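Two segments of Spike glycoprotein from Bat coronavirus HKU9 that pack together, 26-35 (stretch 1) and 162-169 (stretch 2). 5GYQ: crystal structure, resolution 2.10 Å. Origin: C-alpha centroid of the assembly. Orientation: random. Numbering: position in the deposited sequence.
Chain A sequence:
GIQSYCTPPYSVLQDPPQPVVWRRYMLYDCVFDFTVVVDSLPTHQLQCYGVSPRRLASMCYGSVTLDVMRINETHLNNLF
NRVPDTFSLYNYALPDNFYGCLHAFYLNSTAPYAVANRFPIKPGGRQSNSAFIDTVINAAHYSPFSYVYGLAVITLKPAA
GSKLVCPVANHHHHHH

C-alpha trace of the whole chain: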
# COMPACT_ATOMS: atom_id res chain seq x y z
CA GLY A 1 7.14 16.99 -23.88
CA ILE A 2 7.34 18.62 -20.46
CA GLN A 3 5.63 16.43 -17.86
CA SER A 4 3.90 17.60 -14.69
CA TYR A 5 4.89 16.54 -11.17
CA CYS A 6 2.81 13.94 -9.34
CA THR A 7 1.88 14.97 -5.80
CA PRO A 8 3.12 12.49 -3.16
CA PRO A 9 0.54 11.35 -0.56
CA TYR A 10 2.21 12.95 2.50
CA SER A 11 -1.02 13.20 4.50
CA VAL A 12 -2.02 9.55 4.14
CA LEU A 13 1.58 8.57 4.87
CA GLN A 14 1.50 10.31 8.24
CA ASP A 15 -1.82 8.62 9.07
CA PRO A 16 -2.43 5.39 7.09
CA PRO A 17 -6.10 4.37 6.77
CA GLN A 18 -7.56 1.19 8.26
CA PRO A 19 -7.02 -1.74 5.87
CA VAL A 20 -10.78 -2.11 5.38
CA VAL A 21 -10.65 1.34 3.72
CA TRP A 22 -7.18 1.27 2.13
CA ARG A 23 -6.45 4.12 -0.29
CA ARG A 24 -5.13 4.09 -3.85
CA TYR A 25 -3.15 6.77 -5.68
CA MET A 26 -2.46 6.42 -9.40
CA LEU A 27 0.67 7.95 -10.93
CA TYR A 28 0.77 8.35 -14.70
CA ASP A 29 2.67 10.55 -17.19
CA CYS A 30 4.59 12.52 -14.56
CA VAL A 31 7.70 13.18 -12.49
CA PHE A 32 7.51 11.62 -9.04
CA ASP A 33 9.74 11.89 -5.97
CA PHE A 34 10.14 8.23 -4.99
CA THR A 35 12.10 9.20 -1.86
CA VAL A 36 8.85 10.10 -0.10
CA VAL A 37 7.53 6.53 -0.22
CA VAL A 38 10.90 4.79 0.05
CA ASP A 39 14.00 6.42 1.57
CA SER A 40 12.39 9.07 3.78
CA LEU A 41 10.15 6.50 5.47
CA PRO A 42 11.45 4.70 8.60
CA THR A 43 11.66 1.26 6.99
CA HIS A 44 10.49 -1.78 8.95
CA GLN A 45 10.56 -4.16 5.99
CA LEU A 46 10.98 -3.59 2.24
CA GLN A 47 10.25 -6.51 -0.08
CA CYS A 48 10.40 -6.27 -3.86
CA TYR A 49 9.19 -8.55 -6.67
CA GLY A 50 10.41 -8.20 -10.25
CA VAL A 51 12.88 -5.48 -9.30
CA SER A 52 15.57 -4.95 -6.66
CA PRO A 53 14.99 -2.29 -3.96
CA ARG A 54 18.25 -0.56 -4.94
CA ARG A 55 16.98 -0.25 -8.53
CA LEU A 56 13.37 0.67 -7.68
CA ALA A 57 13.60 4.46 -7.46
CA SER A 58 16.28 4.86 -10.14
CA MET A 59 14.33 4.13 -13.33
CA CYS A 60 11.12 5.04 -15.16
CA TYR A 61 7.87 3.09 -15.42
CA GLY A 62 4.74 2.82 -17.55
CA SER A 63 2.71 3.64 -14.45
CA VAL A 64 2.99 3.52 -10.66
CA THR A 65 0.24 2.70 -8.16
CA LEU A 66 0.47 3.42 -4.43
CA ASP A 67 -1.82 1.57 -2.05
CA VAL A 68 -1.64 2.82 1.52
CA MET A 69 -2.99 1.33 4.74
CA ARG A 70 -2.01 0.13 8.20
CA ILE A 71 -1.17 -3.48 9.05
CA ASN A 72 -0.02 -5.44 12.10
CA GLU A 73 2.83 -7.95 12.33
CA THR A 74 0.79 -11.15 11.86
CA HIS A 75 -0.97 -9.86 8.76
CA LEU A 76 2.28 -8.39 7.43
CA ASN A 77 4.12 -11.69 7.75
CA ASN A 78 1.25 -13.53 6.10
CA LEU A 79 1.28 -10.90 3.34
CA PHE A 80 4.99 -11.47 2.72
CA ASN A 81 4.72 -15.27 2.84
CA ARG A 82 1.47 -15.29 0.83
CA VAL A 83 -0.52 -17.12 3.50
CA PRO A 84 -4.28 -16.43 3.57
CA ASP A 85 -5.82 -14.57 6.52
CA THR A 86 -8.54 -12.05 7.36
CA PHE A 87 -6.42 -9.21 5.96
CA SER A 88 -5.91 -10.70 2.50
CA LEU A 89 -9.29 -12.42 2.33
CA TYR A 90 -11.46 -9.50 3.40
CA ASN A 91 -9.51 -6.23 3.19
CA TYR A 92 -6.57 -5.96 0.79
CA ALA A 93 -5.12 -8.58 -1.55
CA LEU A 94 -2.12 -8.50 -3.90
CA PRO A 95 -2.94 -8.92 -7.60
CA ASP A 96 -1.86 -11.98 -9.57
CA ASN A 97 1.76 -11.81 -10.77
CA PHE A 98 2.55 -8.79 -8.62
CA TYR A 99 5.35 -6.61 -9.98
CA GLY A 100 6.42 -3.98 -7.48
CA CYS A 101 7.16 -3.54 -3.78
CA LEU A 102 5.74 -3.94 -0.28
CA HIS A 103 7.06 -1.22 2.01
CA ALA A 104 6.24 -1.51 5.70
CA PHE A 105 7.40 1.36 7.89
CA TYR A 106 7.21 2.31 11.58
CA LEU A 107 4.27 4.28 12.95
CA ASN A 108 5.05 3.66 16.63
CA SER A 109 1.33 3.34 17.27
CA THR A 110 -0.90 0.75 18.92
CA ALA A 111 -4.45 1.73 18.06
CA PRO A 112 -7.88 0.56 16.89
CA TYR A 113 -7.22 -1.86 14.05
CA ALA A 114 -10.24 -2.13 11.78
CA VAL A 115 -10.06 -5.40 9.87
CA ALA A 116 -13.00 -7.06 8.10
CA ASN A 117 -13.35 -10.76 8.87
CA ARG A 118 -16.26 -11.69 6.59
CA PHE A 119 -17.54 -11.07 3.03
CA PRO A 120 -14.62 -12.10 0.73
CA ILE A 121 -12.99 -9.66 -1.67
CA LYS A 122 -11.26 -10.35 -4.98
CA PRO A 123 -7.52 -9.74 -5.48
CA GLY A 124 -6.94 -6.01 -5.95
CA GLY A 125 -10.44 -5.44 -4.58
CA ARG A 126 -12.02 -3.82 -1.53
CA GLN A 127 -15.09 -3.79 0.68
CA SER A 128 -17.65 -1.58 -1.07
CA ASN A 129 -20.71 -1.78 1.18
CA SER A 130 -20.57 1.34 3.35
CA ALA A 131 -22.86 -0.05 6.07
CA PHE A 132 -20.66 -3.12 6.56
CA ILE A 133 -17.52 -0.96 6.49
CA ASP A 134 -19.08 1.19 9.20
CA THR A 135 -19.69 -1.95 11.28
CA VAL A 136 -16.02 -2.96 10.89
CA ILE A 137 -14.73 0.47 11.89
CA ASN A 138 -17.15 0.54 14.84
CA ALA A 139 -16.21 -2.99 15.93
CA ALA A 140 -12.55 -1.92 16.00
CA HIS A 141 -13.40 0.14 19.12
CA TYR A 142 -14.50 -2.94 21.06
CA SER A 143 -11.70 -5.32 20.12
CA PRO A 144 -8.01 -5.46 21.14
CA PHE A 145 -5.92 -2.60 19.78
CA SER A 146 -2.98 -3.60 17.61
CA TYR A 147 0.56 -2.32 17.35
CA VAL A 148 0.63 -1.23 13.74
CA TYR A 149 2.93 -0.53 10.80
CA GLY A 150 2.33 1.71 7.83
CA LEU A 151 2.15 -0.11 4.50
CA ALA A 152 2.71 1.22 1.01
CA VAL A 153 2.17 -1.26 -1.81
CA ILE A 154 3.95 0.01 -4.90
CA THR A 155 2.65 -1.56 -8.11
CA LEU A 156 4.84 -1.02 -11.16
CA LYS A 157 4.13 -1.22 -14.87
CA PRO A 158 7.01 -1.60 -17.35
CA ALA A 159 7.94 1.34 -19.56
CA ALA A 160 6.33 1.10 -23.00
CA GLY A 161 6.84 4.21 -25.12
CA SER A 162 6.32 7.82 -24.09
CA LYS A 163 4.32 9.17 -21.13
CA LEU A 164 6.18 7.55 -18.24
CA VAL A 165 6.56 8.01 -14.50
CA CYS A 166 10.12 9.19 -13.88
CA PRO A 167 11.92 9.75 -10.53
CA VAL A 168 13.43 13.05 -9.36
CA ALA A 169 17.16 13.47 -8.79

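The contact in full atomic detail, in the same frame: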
# COMPACT_ATOMS: atom_id res chain seq x y z
N MET A 26 -3.00 6.81 -8.10
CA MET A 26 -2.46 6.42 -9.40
C MET A 26 -1.55 7.50 -9.98
O MET A 26 -1.93 8.66 -10.09
CB MET A 26 -3.60 6.11 -10.36
CG MET A 26 -4.40 4.87 -9.98
SD MET A 26 -5.81 4.57 -11.06
CE MET A 26 -6.33 2.95 -10.50
N LEU A 27 -0.34 7.08 -10.33
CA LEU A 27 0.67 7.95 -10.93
C LEU A 27 0.89 7.58 -12.39
O LEU A 27 1.25 6.44 -12.71
CB LEU A 27 1.99 7.85 -10.17
CG LEU A 27 1.93 7.86 -8.64
CD1 LEU A 27 3.34 7.74 -8.06
CD2 LEU A 27 1.24 9.10 -8.13
N TYR A 28 0.69 8.56 -13.27
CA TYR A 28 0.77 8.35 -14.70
C TYR A 28 1.23 9.61 -15.42
O TYR A 28 0.76 10.71 -15.12
CB TYR A 28 -0.59 7.90 -15.25
CG TYR A 28 -0.62 7.67 -16.74
CD1 TYR A 28 -1.08 8.66 -17.60
CD2 TYR A 28 -0.18 6.47 -17.28
CE1 TYR A 28 -1.10 8.45 -18.97
CE2 TYR A 28 -0.20 6.26 -18.65
CZ TYR A 28 -0.66 7.25 -19.48
OH TYR A 28 -0.69 7.04 -20.84
N ASP A 29 2.17 9.45 -16.36
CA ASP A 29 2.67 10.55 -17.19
C ASP A 29 3.15 11.73 -16.34
O ASP A 29 2.62 12.84 -16.46
CB ASP A 29 1.59 11.01 -18.18
CG ASP A 29 2.12 11.93 -19.27
OD1 ASP A 29 1.30 12.61 -19.92
OD2 ASP A 29 3.35 11.97 -19.47
N CYS A 30 4.14 11.49 -15.50
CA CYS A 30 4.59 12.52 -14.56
C CYS A 30 5.96 12.26 -13.94
O CYS A 30 6.53 11.16 -14.06
CB CYS A 30 3.57 12.66 -13.43
SG CYS A 30 3.49 11.23 -12.32
N VAL A 31 6.48 13.29 -13.29
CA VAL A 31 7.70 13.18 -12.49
C VAL A 31 7.31 13.00 -11.03
O VAL A 31 6.49 13.75 -10.50
CB VAL A 31 8.59 14.43 -12.65
CG1 VAL A 31 9.90 14.23 -11.92
CG2 VAL A 31 8.85 14.71 -14.12
N PHE A 32 7.89 11.99 -10.39
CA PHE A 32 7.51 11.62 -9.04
C PHE A 32 8.74 11.47 -8.14
O PHE A 32 9.74 10.89 -8.54
CB PHE A 32 6.71 10.32 -9.06
CG PHE A 32 6.30 9.83 -7.69
CD1 PHE A 32 6.79 8.63 -7.20
CD2 PHE A 32 5.44 10.57 -6.91
CE1 PHE A 32 6.42 8.18 -5.95
CE2 PHE A 32 5.07 10.12 -5.65
CZ PHE A 32 5.56 8.92 -5.17
N ASP A 33 8.65 12.01 -6.93
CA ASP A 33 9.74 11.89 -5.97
C ASP A 33 9.59 10.61 -5.15
O ASP A 33 8.90 10.59 -4.13
CB ASP A 33 9.78 13.11 -5.05
CG ASP A 33 10.99 13.12 -4.13
OD1 ASP A 33 11.00 13.90 -3.16
OD2 ASP A 33 11.94 12.33 -4.38
N PHE A 34 10.26 9.55 -5.60
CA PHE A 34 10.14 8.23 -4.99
C PHE A 34 10.65 8.18 -3.55
O PHE A 34 10.28 7.30 -2.78
CB PHE A 34 10.90 7.19 -5.82
CG PHE A 34 10.11 6.65 -6.97
CD1 PHE A 34 10.00 7.36 -8.16
CD2 PHE A 34 9.47 5.42 -6.88
CE1 PHE A 34 9.27 6.86 -9.22
CE2 PHE A 34 8.75 4.91 -7.93
CZ PHE A 34 8.65 5.63 -9.11
N THR A 35 11.50 9.14 -3.19
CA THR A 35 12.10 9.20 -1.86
C THR A 35 11.04 9.25 -0.76
O THR A 35 11.23 8.71 0.33
CB THR A 35 13.02 10.43 -1.73
OG1 THR A 35 14.01 10.40 -2.77
CG2 THR A 35 13.72 10.44 -0.38
N SER A 162 6.29 6.53 -24.78
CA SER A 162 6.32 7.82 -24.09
C SER A 162 5.32 7.84 -22.94
O SER A 162 4.67 6.83 -22.65
CB SER A 162 6.03 8.95 -25.07
OG SER A 162 5.33 8.47 -26.21
N LYS A 163 5.20 8.99 -22.29
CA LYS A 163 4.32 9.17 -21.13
C LYS A 163 4.66 8.15 -20.04
O LYS A 163 3.98 7.13 -19.89
CB LYS A 163 2.86 9.05 -21.54
CG LYS A 163 2.47 10.02 -22.65
CD LYS A 163 1.17 9.59 -23.32
CE LYS A 163 0.93 10.36 -24.61
NZ LYS A 163 -0.23 9.83 -25.36
N LEU A 164 5.71 8.45 -19.29
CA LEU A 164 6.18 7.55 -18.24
C LEU A 164 6.15 8.24 -16.89
O LEU A 164 5.95 9.45 -16.80
CB LEU A 164 7.60 7.07 -18.55
CG LEU A 164 7.83 6.44 -19.92
CD1 LEU A 164 9.30 6.09 -20.10
CD2 LEU A 164 6.95 5.21 -20.11
N VAL A 165 6.35 7.46 -15.83
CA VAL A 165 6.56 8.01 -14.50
C VAL A 165 8.05 7.96 -14.18
O VAL A 165 8.62 6.89 -14.00
CB VAL A 165 5.77 7.23 -13.43
CG1 VAL A 165 5.98 7.87 -12.06
CG2 VAL A 165 4.29 7.19 -13.78
N CYS A 166 8.68 9.13 -14.10
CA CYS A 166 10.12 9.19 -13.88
C CYS A 166 10.48 9.81 -12.52
O CYS A 166 9.84 10.76 -12.09
CB CYS A 166 10.80 9.96 -15.01
SG CYS A 166 10.89 9.06 -16.58
N PRO A 167 11.51 9.27 -11.86
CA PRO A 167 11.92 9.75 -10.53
C PRO A 167 12.63 11.10 -10.58
O PRO A 167 13.13 11.49 -11.64
CB PRO A 167 12.86 8.66 -10.05
CG PRO A 167 13.45 8.10 -11.30
CD PRO A 167 12.35 8.15 -12.32
N VAL A 168 12.68 11.80 -9.45
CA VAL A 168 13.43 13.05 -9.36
C VAL A 168 14.83 12.77 -8.84
O VAL A 168 15.06 11.81 -8.10
CB VAL A 168 12.73 14.10 -8.45
CG1 VAL A 168 11.22 14.02 -8.60
CG2 VAL A 168 13.13 13.93 -6.99
N ALA A 169 15.78 13.62 -9.22
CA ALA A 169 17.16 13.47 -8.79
C ALA A 169 17.54 14.56 -7.80
O ALA A 169 18.20 14.29 -6.79
CB ALA A 169 18.09 13.50 -9.99
O HOH W 1 2.95 7.09 -17.55
O HOH W 2 13.01 10.04 -6.76

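Backbone hydrogen bonds hold the two stretches together as neighbouring parallel strands. The shortest is Phe-32 N to Cys-166 O, at 2.9 Å and nearly straight. Cys-30 bonds through both its N and its O. Its N donates to Leu-164 O at 3.0 Å, and its O accepts from Cys-166 N at 3.0 Å. A weak bond from Val-168 N to Phe-32 O, 3.2 Å long and bent, follows. The bonds thus alternate in direction, using Cys-30 and Phe-32 from one stretch and Leu-164, Cys-166 and Val-168 from the other. This is the parallel pattern, and it sets Cys-30 beside Val-165 and Val-31 beside Cys-166.

CA-H...O contacts add to the ladder, going to carbonyl oxygens that already accept an N-H. Val-165 CA lies 3.2 Å from Cys-30 O, and Val-31 CA lies 3.3 Å from Cys-166 O.

Two waters extend the link beyond these bonds. Water 1 accepts from Asp-29 N at 2.8 Å and donates to Lys-163 O at 2.6 Å. Water 2 accepts from Phe-34 N at 3.0 Å and donates to Val-168 O at 3.0 Å. Each bridges backbone groups that do not bond directly to each other.

Val-165 is the centre of the apolar packing. It is buried, and it shares a sheet face with Cys-30. Its CG1 lies 3.9 Å from Phe-32 CB and 4.2 Å from Cys-30 SG. Its CG2 lies 4.3 Å from Leu-27 CB. Farther along, Phe-34 CD1 lies 3.7 Å from Pro-167 CB. Val-31 points to the other face, where its CG1 meets Val-168 CG1 at 3.6 Å. These are van der Waals contacts; Val-165, Leu-27, Cys-30, Phe-32 and Phe-34 are buried, while Val-31, Pro-167 and Val-168 stay partly exposed. Cys-30 and Cys-166 are each covalently bonded elsewhere in the structure. Together the stretches bury 616 Å², counting both sides.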